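Local coordinates for 3-oxoacyl-(acyl-carrier protein) synthase II (Thermus thermophilus, PDB 1J3N) that probably catalyses the condensation step of fatty acid elongation, adding a two-carbon unit from malonyl-ACP to a growing acyl chain, at residues A49-V54 against M229-G234; G107-W112 against E189-P194; L12-V17 against S334-L339; R218-S223 against P361-L366. All coordinates share one frame; numbering follows the deposited sequence.

The four contacts illustrate how distant parts of the chain of a condensing enzyme are tied together around its central sheet. Contacts 1 and 3 have centres about 6 Å apart and share that sheet: A233 O receives L12 N at 3.0 Å, and G230 N reaches H338 O at 2.8 Å. The ring of H338, within contact 3, meets H301 and touches C161, consistent with the Cys-His-His site of this enzyme family. Contact 2, its centre about 12 Å from that of contact 1, joins it through G232 O and E189 N and leads to the subunit interface. Contact 4 lies farther off, its centre about 15 Å from that of contact 3, which it meets around S334 and M335.

Contact 1 of 4, residues A49-V54 against M229-G234; sequences AAEVDV and MGEGAG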
loop_
_atom_site.group_PDB
_atom_site.type_symbol
_atom_site.label_atom_id
_atom_site.label_comp_id
_atom_site.label_asym_id
_atom_site.label_seq_id
_atom_site.Cartn_x
_atom_site.Cartn_y
_atom_site.Cartn_z
ATOM N N ALA A 49 20.577 17.294 -2.422
ATOM C CA ALA A 49 19.334 16.719 -1.912
ATOM C C ALA A 49 18.843 17.536 -0.724
ATOM O O ALA A 49 19.583 18.370 -0.179
ATOM C CB ALA A 49 19.560 15.259 -1.488
ATOM N N ALA A 50 17.596 17.292 -0.329
ATOM C CA ALA A 50 17.002 17.990 0.808
ATOM C C ALA A 50 17.092 17.035 1.989
ATOM O O ALA A 50 16.191 16.233 2.219
ATOM C CB ALA A 50 15.540 18.346 0.508
ATOM N N GLU A 51 18.195 17.123 2.726
ATOM C CA GLU A 51 18.424 16.252 3.866
ATOM C C GLU A 51 17.817 16.756 5.167
ATOM O O GLU A 51 17.691 17.964 5.405
ATOM C CB GLU A 51 19.930 16.021 4.057
ATOM C CG GLU A 51 20.639 15.476 2.822
ATOM C CD GLU A 51 22.134 15.296 3.040
ATOM O OE1 GLU A 51 22.711 16.080 3.824
ATOM O OE2 GLU A 51 22.733 14.388 2.421
ATOM N N VAL A 52 17.423 15.800 6.002
ATOM C CA VAL A 52 16.846 16.095 7.298
ATOM C C VAL A 52 17.948 15.964 8.342
ATOM O O VAL A 52 18.811 15.097 8.235
ATOM C CB VAL A 52 15.715 15.095 7.654
ATOM C CG1 VAL A 52 15.431 15.145 9.139
ATOM C CG2 VAL A 52 14.445 15.422 6.861
ATOM N N ASP A 53 17.912 16.834 9.343
ATOM C CA ASP A 53 18.879 16.802 10.432
ATOM C C ASP A 53 18.100 16.550 11.711
ATOM O O ASP A 53 17.420 17.440 12.212
ATOM C CB ASP A 53 19.629 18.135 10.544
ATOM C CG ASP A 53 20.612 18.350 9.411
ATOM O OD1 ASP A 53 21.333 17.390 9.066
ATOM O OD2 ASP A 53 20.671 19.479 8.880
ATOM N N VAL A 54 18.184 15.333 12.232
ATOM C CA VAL A 54 17.470 14.995 13.450
ATOM C C VAL A 54 18.207 13.901 14.210
ATOM O O VAL A 54 18.837 13.025 13.608
ATOM C CB VAL A 54 16.029 14.508 13.139
ATOM C CG1 VAL A 54 16.067 13.150 12.461
ATOM C CG2 VAL A 54 15.210 14.443 14.417
ATOM N N MET A 229 15.566 15.283 -4.802
ATOM C CA MET A 229 15.045 14.302 -3.861
ATOM C C MET A 229 15.188 14.815 -2.443
ATOM O O MET A 229 16.240 15.323 -2.061
ATOM C CB MET A 229 15.775 12.964 -3.982
ATOM C CG MET A 229 15.059 11.843 -3.218
ATOM S SD MET A 229 16.089 10.390 -2.930
ATOM C CE MET A 229 15.843 9.481 -4.459
ATOM N N GLY A 230 14.113 14.678 -1.676
ATOM C CA GLY A 230 14.113 15.107 -0.293
ATOM C C GLY A 230 13.797 13.894 0.554
ATOM O O GLY A 230 13.527 12.819 0.029
ATOM N N GLU A 231 13.851 14.048 1.864
ATOM C CA GLU A 231 13.555 12.939 2.751
ATOM C C GLU A 231 12.758 13.514 3.902
ATOM O O GLU A 231 12.699 14.736 4.079
ATOM C CB GLU A 231 14.846 12.303 3.280
ATOM C CG GLU A 231 15.530 13.107 4.369
ATOM C CD GLU A 231 16.849 12.501 4.805
ATOM O OE1 GLU A 231 16.979 11.257 4.752
ATOM O OE2 GLU A 231 17.750 13.265 5.217
ATOM N N GLY A 232 12.146 12.637 4.678
ATOM C CA GLY A 232 11.372 13.093 5.811
ATOM C C GLY A 232 10.101 12.298 5.987
ATOM O O GLY A 232 9.932 11.219 5.405
ATOM N N ALA A 233 9.193 12.839 6.786
ATOM C CA ALA A 233 7.930 12.167 7.042
ATOM C C ALA A 233 6.876 13.147 7.514
ATOM O O ALA A 233 7.178 14.178 8.114
ATOM C CB ALA A 233 8.118 11.078 8.095
ATOM N N GLY A 234 5.628 12.802 7.237
ATOM C CA GLY A 234 4.529 13.637 7.659
ATOM C C GLY A 234 3.473 12.712 8.213
ATOM O O GLY A 234 3.000 11.819 7.502
#
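A single parallel beta bridge pairs A50 with G230, where the chain of strand 48-50 runs beside that of strand 232-240 in the buried interior. The two backbones head the same way, 6° apart, and A50 uses both of its polar groups: its N donates to M229 O at 3.0 Å, while its O accepts a weaker bond from E231 N. Glycine suits position 230, since a side chain there would run into A50 CB.

Past the bridge the backbones separate and a side chain takes over. CG of E231 stands between its own backbone N and carbonyl carbon (chi1 76°), and the extended chain beyond carries the carboxylate to the other segment. OE2 receives V52 N through its anti lone pair, at 2.7 Å and almost straight (178°). The same oxygen forms a salt bridge with R38, so two donors grip it; R38 also probably softens the repulsion from the E51 carboxylate, which is held by R34 and T37. In return V52 CG2 crosses the glutamate chain obliquely, 3.6 Å from E231 CG and 3.4 Å from E231 O, a buried carbonyl oxygen without a polar partner in the model.

Strand 232-240 then enters the central sheet between strands 182-189 and 4-13, with helix 70-86 touching E231 and A233, and helix 194-202 packed on M229.

Contact 2 of 4, residues G107-W112 against E189-P194; sequences GGMETW and EAAITP
M109 and T193 meet where two helices of the thiolase-type fold begin: M109 lies in the first turn of helix 109-122, whose N-cap is G108, and T193 is the N-cap of helix 194-202. The two side chains cross at a slant. The methionine CG, anti to the backbone N (chi1 -165°), lies 3.2 Å from T193 OG1 and 3.8 Å from T193 CG2, while M109 CB sits 3.6 Å from A190 O. T193 OG1 is engaged elsewhere, bonded to E113 OE1 and weakly to A196 N in the helix it caps. The methyl of T193 faces the next residue along, with E110 CG 3.8 Å from T193 CG2. An alanine in place of T193 would probably leave E113 OE1 without its hydroxyl partner, remove the cap on A196 N and open a gap beside M109 CG and E110 CG.

This junction borders the dimer interface: M109 also packs on W112 of the second subunit, and the W112 rings of the two subunits stack on each other. At the other end, the E189 carboxylate receives backbone N-H groups of G105, I106 and G341, which would fix its rotation and probably favour its charged form. Two waters fill in the polar links. One bridges E110 OE2 and I192 O, beside the salt bridge from E110 to R70. The other donates to E189 OE2 and to G107 O, 2.7 Å away, and accepts from A190 N, also at 2.7 Å.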
loop_
_atom_site.group_PDB
_atom_site.type_symbol
_atom_site.label_atom_id
_atom_site.label_comp_id
_atom_site.label_asym_id
_atom_site.label_seq_id
_atom_site.Cartn_x
_atom_site.Cartn_y
_atom_site.Cartn_z
ATOM N N GLY A 107 10.340 2.265 0.934
ATOM C CA GLY A 107 10.579 1.471 2.126
ATOM C C GLY A 107 12.027 1.526 2.583
ATOM O O GLY A 107 12.669 2.565 2.474
ATOM N N GLY A 108 12.551 0.402 3.065
ATOM C CA GLY A 108 13.918 0.363 3.566
ATOM C C GLY A 108 15.048 0.379 2.556
ATOM O O GLY A 108 15.775 -0.604 2.410
ATOM N N MET A 109 15.217 1.509 1.883
ATOM C CA MET A 109 16.261 1.674 0.876
ATOM C C MET A 109 17.682 1.390 1.404
ATOM O O MET A 109 18.455 0.690 0.753
ATOM C CB MET A 109 16.188 3.092 0.304
ATOM C CG MET A 109 16.958 3.303 -0.995
ATOM S SD MET A 109 16.364 2.275 -2.359
ATOM C CE MET A 109 17.914 1.545 -2.883
ATOM N N GLU A 110 18.033 1.931 2.569
ATOM C CA GLU A 110 19.369 1.692 3.118
ATOM C C GLU A 110 19.563 0.215 3.442
ATOM O O GLU A 110 20.631 -0.353 3.194
ATOM C CB GLU A 110 19.609 2.518 4.387
ATOM C CG GLU A 110 19.604 4.028 4.197
ATOM C CD GLU A 110 20.147 4.772 5.415
ATOM O OE1 GLU A 110 19.971 4.297 6.562
ATOM O OE2 GLU A 110 20.748 5.843 5.224
ATOM N N THR A 111 18.521 -0.406 3.991
ATOM C CA THR A 111 18.570 -1.818 4.347
ATOM C C THR A 111 18.757 -2.671 3.101
ATOM O O THR A 111 19.489 -3.665 3.114
ATOM C CB THR A 111 17.276 -2.248 5.088
ATOM O OG1 THR A 111 17.204 -1.571 6.348
ATOM C CG2 THR A 111 17.267 -3.757 5.328
ATOM N N TRP A 112 18.100 -2.278 2.015
ATOM C CA TRP A 112 18.220 -3.012 0.766
ATOM C C TRP A 112 19.670 -3.025 0.284
ATOM O O TRP A 112 20.166 -4.051 -0.181
ATOM C CB TRP A 112 17.324 -2.394 -0.314
ATOM C CG TRP A 112 15.956 -3.025 -0.425
ATOM C CD1 TRP A 112 14.754 -2.459 -0.094
ATOM C CD2 TRP A 112 15.653 -4.316 -0.972
ATOM N NE1 TRP A 112 13.721 -3.318 -0.410
ATOM C CE2 TRP A 112 14.247 -4.464 -0.948
ATOM C CE3 TRP A 112 16.436 -5.361 -1.478
ATOM C CZ2 TRP A 112 13.603 -5.619 -1.421
ATOM C CZ3 TRP A 112 15.796 -6.513 -1.948
ATOM C CH2 TRP A 112 14.393 -6.629 -1.914
ATOM N N GLU A 189 9.671 8.624 3.845
ATOM C CA GLU A 189 10.595 8.217 2.794
ATOM C C GLU A 189 12.014 8.492 3.248
ATOM O O GLU A 189 12.287 9.547 3.812
ATOM C CB GLU A 189 10.330 8.981 1.502
ATOM C CG GLU A 189 10.812 8.232 0.282
ATOM C CD GLU A 189 9.922 7.045 -0.036
ATOM O OE1 GLU A 189 8.803 7.278 -0.542
ATOM O OE2 GLU A 189 10.330 5.889 0.232
ATOM N N ALA A 190 12.906 7.535 3.003
ATOM C CA ALA A 190 14.317 7.658 3.368
ATOM C C ALA A 190 15.135 7.045 2.233
ATOM O O ALA A 190 15.798 6.025 2.414
ATOM C CB ALA A 190 14.586 6.916 4.673
ATOM N N ALA A 191 15.078 7.675 1.063
ATOM C CA ALA A 191 15.777 7.164 -0.106
ATOM C C ALA A 191 16.991 7.965 -0.586
ATOM O O ALA A 191 17.390 7.864 -1.755
ATOM C CB ALA A 191 14.787 6.989 -1.248
ATOM N N ILE A 192 17.578 8.766 0.293
ATOM C CA ILE A 192 18.766 9.511 -0.094
ATOM C C ILE A 192 19.915 8.523 0.068
ATOM O O ILE A 192 20.599 8.491 1.098
ATOM C CB ILE A 192 18.982 10.756 0.798
ATOM C CG1 ILE A 192 17.824 11.742 0.583
ATOM C CG2 ILE A 192 20.315 11.425 0.455
ATOM C CD1 ILE A 192 17.975 13.081 1.318
ATOM N N THR A 193 20.078 7.681 -0.949
ATOM C CA THR A 193 21.120 6.667 -0.963
ATOM C C THR A 193 21.767 6.620 -2.349
ATOM O O THR A 193 21.212 7.127 -3.332
ATOM C CB THR A 193 20.552 5.266 -0.586
ATOM O OG1 THR A 193 19.745 4.757 -1.655
ATOM C CG2 THR A 193 19.709 5.361 0.666
ATOM N N PRO A 194 22.960 6.023 -2.443
ATOM C CA PRO A 194 23.671 5.930 -3.725
ATOM C C PRO A 194 22.833 5.303 -4.833
ATOM O O PRO A 194 22.749 5.831 -5.948
ATOM C CB PRO A 194 24.890 5.072 -3.388
ATOM C CG PRO A 194 25.126 5.351 -1.930
ATOM C CD PRO A 194 23.740 5.415 -1.349
HETATM O O HOH W 1 12.086 5.170 1.877
HETATM O O HOH W 2 19.912 8.057 3.748
#

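Contact 3 of 4, residues L12-V17 against S334-L339; sequences LTPIGV and SMIGHL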
loop_
_atom_site.group_PDB
_atom_site.type_symbol
_atom_site.label_atom_id
_atom_site.label_comp_id
_atom_site.label_asym_id
_atom_site.label_seq_id
_atom_site.Cartn_x
_atom_site.Cartn_y
_atom_site.Cartn_z
ATOM N N LEU A 12 8.495 16.185 9.908
ATOM C CA LEU A 12 9.937 15.956 9.972
ATOM C C LEU A 12 10.411 16.317 8.568
ATOM O O LEU A 12 10.328 15.502 7.651
ATOM C CB LEU A 12 10.241 14.487 10.284
ATOM C CG LEU A 12 11.711 14.145 10.543
ATOM C CD1 LEU A 12 12.248 14.984 11.698
ATOM C CD2 LEU A 12 11.843 12.667 10.856
ATOM N N THR A 13 10.906 17.542 8.398
ATOM C CA THR A 13 11.321 18.004 7.074
ATOM C C THR A 13 12.723 18.571 6.940
ATOM O O THR A 13 13.397 18.846 7.933
ATOM C CB THR A 13 10.345 19.090 6.555
ATOM O OG1 THR A 13 10.715 20.368 7.093
ATOM C CG2 THR A 13 8.929 18.769 6.986
ATOM N N PRO A 14 13.179 18.754 5.684
ATOM C CA PRO A 14 14.497 19.297 5.341
ATOM C C PRO A 14 14.711 20.753 5.774
ATOM O O PRO A 14 15.828 21.257 5.712
ATOM C CB PRO A 14 14.546 19.143 3.822
ATOM C CG PRO A 14 13.781 17.892 3.600
ATOM C CD PRO A 14 12.573 18.110 4.505
ATOM N N ILE A 15 13.649 21.430 6.204
ATOM C CA ILE A 15 13.788 22.820 6.642
ATOM C C ILE A 15 13.261 23.033 8.050
ATOM O O ILE A 15 13.075 24.166 8.483
ATOM C CB ILE A 15 13.064 23.801 5.700
ATOM C CG1 ILE A 15 11.552 23.572 5.751
ATOM C CG2 ILE A 15 13.577 23.627 4.281
ATOM C CD1 ILE A 15 10.778 24.473 4.775
ATOM N N GLY A 16 13.012 21.939 8.763
ATOM C CA GLY A 16 12.530 22.065 10.122
ATOM C C GLY A 16 11.996 20.798 10.754
ATOM O O GLY A 16 11.254 20.045 10.121
ATOM N N VAL A 17 12.387 20.556 12.003
ATOM C CA VAL A 17 11.910 19.395 12.748
ATOM C C VAL A 17 10.758 19.922 13.598
ATOM O O VAL A 17 10.943 20.799 14.450
ATOM C CB VAL A 17 13.001 18.809 13.686
ATOM C CG1 VAL A 17 12.414 17.685 14.536
ATOM C CG2 VAL A 17 14.171 18.282 12.874
ATOM N N SER A 334 9.468 23.636 -3.735
ATOM C CA SER A 334 10.449 24.652 -4.084
ATOM C C SER A 334 11.426 24.773 -2.916
ATOM O O SER A 334 12.613 25.053 -3.109
ATOM C CB SER A 334 9.758 25.996 -4.320
ATOM O OG SER A 334 9.037 26.398 -3.172
ATOM N N MET A 335 10.918 24.538 -1.705
ATOM C CA MET A 335 11.729 24.637 -0.496
ATOM C C MET A 335 12.306 23.335 0.058
ATOM O O MET A 335 13.476 23.294 0.453
ATOM C CB MET A 335 10.926 25.320 0.608
ATOM C CG MET A 335 10.615 26.780 0.336
ATOM S SD MET A 335 9.475 27.458 1.556
ATOM C CE MET A 335 7.915 27.016 0.821
ATOM N N ILE A 336 11.498 22.280 0.109
ATOM C CA ILE A 336 11.964 21.003 0.656
ATOM C C ILE A 336 12.205 19.916 -0.378
ATOM O O ILE A 336 12.578 18.793 -0.035
ATOM C CB ILE A 336 10.964 20.434 1.686
ATOM C CG1 ILE A 336 9.627 20.122 0.997
ATOM C CG2 ILE A 336 10.774 21.423 2.827
ATOM C CD1 ILE A 336 8.637 19.359 1.889
ATOM N N GLY A 337 11.994 20.237 -1.648
ATOM C CA GLY A 337 12.195 19.232 -2.673
ATOM C C GLY A 337 11.041 18.241 -2.716
ATOM O O GLY A 337 9.965 18.514 -2.192
ATOM N N HIS A 338 11.276 17.085 -3.330
ATOM C CA HIS A 338 10.252 16.054 -3.474
ATOM C C HIS A 338 10.502 14.923 -2.481
ATOM O O HIS A 338 11.486 14.181 -2.607
ATOM C CB HIS A 338 10.287 15.499 -4.898
ATOM C CG HIS A 338 9.099 14.662 -5.256
ATOM N ND1 HIS A 338 8.370 13.960 -4.320
ATOM C CD2 HIS A 338 8.527 14.397 -6.455
ATOM C CE1 HIS A 338 7.399 13.300 -4.926
ATOM N NE2 HIS A 338 7.473 13.546 -6.222
ATOM N N LEU A 339 9.605 14.781 -1.509
ATOM C CA LEU A 339 9.755 13.755 -0.496
ATOM C C LEU A 339 9.142 12.427 -0.886
ATOM O O LEU A 339 8.890 11.580 -0.029
ATOM C CB LEU A 339 9.185 14.238 0.842
ATOM C CG LEU A 339 10.154 15.062 1.707
ATOM C CD1 LEU A 339 10.636 16.298 0.935
ATOM C CD2 LEU A 339 9.473 15.476 3.002
#
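A type I beta turn from T13 to G16 pushes P14 and I15 against the end of helix 333-336, bringing P14 CA within 5.6 Å of I336 CA. The turn is braced from within by T13 OG1, which accepts I15 N at 3.2 Å, an ST turn, and donates to G16 O in the carbonyl plane on a lone pair. T13 N shares that same acceptor, so two donors hold G16 O.

Between the two segments the contact is apolar. I15 and I336 cross at about a right angle, with I15 CD1 3.6 Å from I336 CG2 and I15 CG2 3.8 Å from M335 O. P14 slants across I336, its CD 4.0 Å from I336 CB and 4.3 Å from L339 CD2. An alanine in place of I15 would probably leave I336 CG2 without the CD1 and CG1 atoms packed on it and open a gap beside M335 O, where CG2 now lies.

G337, the first residue past the helix, has positive phi and turns the chain toward H338. Helix 19-28 packs on T13 and I15, while helix 343-357 places V346 against T13, I336 and L339; strand 4-13 pairs with strand 232-240 through L12 and A233.

Contact 4 of 4, residues R218-S223 against P361-L366; sequences RPFTLS and PPTINL
R218 opens the segment by setting its guanidinium beside N365, the two side chains crossing at about a right angle with their flat ends 25° apart. The backbone O of N365 lies over one face of the guanidinium, 3.4 Å from R218 CZ, an approach too poorly angled to NH2 for a hydrogen bond. The donors look elsewhere: NH1 gives to K215 O and, in its plane, to a water that passes a hydrogen bond on to N365 OD1, while NH2 forms a salt bridge with D368. Nearer the backbone, R218 CB lies 3.9 Å from N365 CB.

P219 slides past T363 in the opposite direction, its CG 3.8 Å from T363 CG2. Its carbonyl oxygen accepts a hydrogen bond from a second water, which also donates to I364 O, and lies 3.7 Å from L366 CD1.

F220 has the positive phi (74°) expected at the third position of the type II turn from R218 to T221. Its ring carries P219 CB over one face, toward the rim, and meets T363 CG2 at its edge. F220 CB reaches L366 CD1 at 4.2 Å.

T221 closes the turn, its OG1 donating to R218 O at 2.6 Å. Its CG2 packs 3.3 Å from the backbone O of N365. N365 itself is held through ND2 by E214 O and S217 O.

The two loops thus meet beside helix 306-324, where D309 and V313 touch P219 and F220, and helix 333-336, whose S334 packs on P219 and T363.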
loop_
_atom_site.group_PDB
_atom_site.type_symbol
_atom_site.label_atom_id
_atom_site.label_comp_id
_atom_site.label_asym_id
_atom_site.label_seq_id
_atom_site.Cartn_x
_atom_site.Cartn_y
_atom_site.Cartn_z
ATOM N N ARG A 218 12.991 24.560 -8.884
ATOM C CA ARG A 218 12.357 25.814 -9.280
ATOM C C ARG A 218 11.132 25.555 -10.165
ATOM O O ARG A 218 11.152 25.823 -11.369
ATOM C CB ARG A 218 13.390 26.662 -10.036
ATOM C CG ARG A 218 14.010 25.935 -11.236
ATOM C CD ARG A 218 15.197 26.699 -11.825
ATOM N NE ARG A 218 14.943 28.135 -11.912
ATOM C CZ ARG A 218 15.333 29.015 -10.995
ATOM N NH1 ARG A 218 16.003 28.608 -9.925
ATOM N NH2 ARG A 218 15.045 30.299 -11.144
ATOM N N PRO A 219 10.043 25.044 -9.571
ATOM C CA PRO A 219 8.816 24.747 -10.319
ATOM C C PRO A 219 8.164 25.944 -10.991
ATOM O O PRO A 219 8.130 27.048 -10.445
ATOM C CB PRO A 219 7.916 24.103 -9.267
ATOM C CG PRO A 219 8.351 24.784 -8.000
ATOM C CD PRO A 219 9.854 24.807 -8.128
ATOM N N PHE A 220 7.649 25.699 -12.192
ATOM C CA PHE A 220 6.973 26.703 -12.999
ATOM C C PHE A 220 7.910 27.725 -13.637
ATOM O O PHE A 220 7.451 28.638 -14.317
ATOM C CB PHE A 220 5.897 27.410 -12.167
ATOM C CG PHE A 220 4.979 26.457 -11.439
ATOM C CD1 PHE A 220 4.277 25.475 -12.137
ATOM C CD2 PHE A 220 4.857 26.507 -10.054
ATOM C CE1 PHE A 220 3.472 24.552 -11.464
ATOM C CE2 PHE A 220 4.052 25.586 -9.370
ATOM C CZ PHE A 220 3.363 24.610 -10.077
ATOM N N THR A 221 9.219 27.582 -13.429
ATOM C CA THR A 221 10.157 28.514 -14.042
ATOM C C THR A 221 10.570 27.974 -15.408
ATOM O O THR A 221 10.468 26.774 -15.672
ATOM C CB THR A 221 11.435 28.712 -13.211
ATOM O OG1 THR A 221 12.134 27.466 -13.115
ATOM C CG2 THR A 221 11.102 29.246 -11.826
ATOM N N LEU A 222 11.038 28.866 -16.271
ATOM C CA LEU A 222 11.466 28.491 -17.612
ATOM C C LEU A 222 12.703 27.596 -17.599
ATOM O O LEU A 222 12.923 26.827 -18.530
ATOM C CB LEU A 222 11.756 29.751 -18.425
ATOM C CG LEU A 222 10.548 30.605 -18.827
ATOM C CD1 LEU A 222 10.992 32.032 -19.133
ATOM C CD2 LEU A 222 9.864 29.972 -20.034
ATOM N N SER A 223 13.503 27.692 -16.540
ATOM C CA SER A 223 14.728 26.901 -16.426
ATOM C C SER A 223 14.613 25.621 -15.593
ATOM O O SER A 223 15.631 25.007 -15.257
ATOM C CB SER A 223 15.855 27.773 -15.863
ATOM O OG SER A 223 15.470 28.382 -14.640
ATOM N N PRO A 361 1.865 29.828 1.863
ATOM C CA PRO A 361 3.304 29.616 1.681
ATOM C C PRO A 361 3.702 29.944 0.246
ATOM O O PRO A 361 2.921 29.733 -0.678
ATOM C CB PRO A 361 3.480 28.142 2.039
ATOM C CG PRO A 361 2.178 27.543 1.630
ATOM C CD PRO A 361 1.177 28.554 2.135
ATOM N N PRO A 362 4.925 30.460 0.046
ATOM C CA PRO A 362 5.438 30.836 -1.278
ATOM C C PRO A 362 6.089 29.726 -2.093
ATOM O O PRO A 362 6.413 28.651 -1.583
ATOM C CB PRO A 362 6.461 31.900 -0.938
ATOM C CG PRO A 362 7.124 31.261 0.260
ATOM C CD PRO A 362 5.923 30.781 1.087
ATOM N N THR A 363 6.283 30.019 -3.372
ATOM C CA THR A 363 6.962 29.111 -4.276
ATOM C C THR A 363 8.248 29.886 -4.500
ATOM O O THR A 363 8.261 30.855 -5.265
ATOM C CB THR A 363 6.234 28.969 -5.633
ATOM O OG1 THR A 363 4.915 28.453 -5.428
ATOM C CG2 THR A 363 6.993 28.019 -6.543
ATOM N N ILE A 364 9.321 29.502 -3.815
ATOM C CA ILE A 364 10.583 30.218 -3.989
ATOM C C ILE A 364 11.251 29.888 -5.325
ATOM O O ILE A 364 10.802 29.006 -6.058
ATOM C CB ILE A 364 11.584 29.916 -2.835
ATOM C CG1 ILE A 364 12.046 28.459 -2.891
ATOM C CG2 ILE A 364 10.926 30.211 -1.481
ATOM C CD1 ILE A 364 13.190 28.156 -1.926
ATOM N N ASN A 365 12.317 30.618 -5.636
ATOM C CA ASN A 365 13.084 30.430 -6.863
ATOM C C ASN A 365 12.315 30.768 -8.136
ATOM O O ASN A 365 12.761 30.447 -9.239
ATOM C CB ASN A 365 13.610 28.992 -6.962
ATOM C CG ASN A 365 14.623 28.656 -5.874
ATOM O OD1 ASN A 365 15.366 29.523 -5.402
ATOM N ND2 ASN A 365 14.673 27.383 -5.489
ATOM N N LEU A 366 11.164 31.412 -7.983
ATOM C CA LEU A 366 10.342 31.801 -9.125
ATOM C C LEU A 366 10.950 33.058 -9.766
ATOM O O LEU A 366 10.278 34.077 -9.933
ATOM C CB LEU A 366 8.918 32.086 -8.645
ATOM C CG LEU A 366 7.791 32.071 -9.669
ATOM C CD1 LEU A 366 7.497 30.643 -10.095
ATOM C CD2 LEU A 366 6.560 32.697 -9.056
HETATM O O HOH W 3 16.237 31.013 -8.128
HETATM O O HOH W 4 10.473 28.255 -8.804
#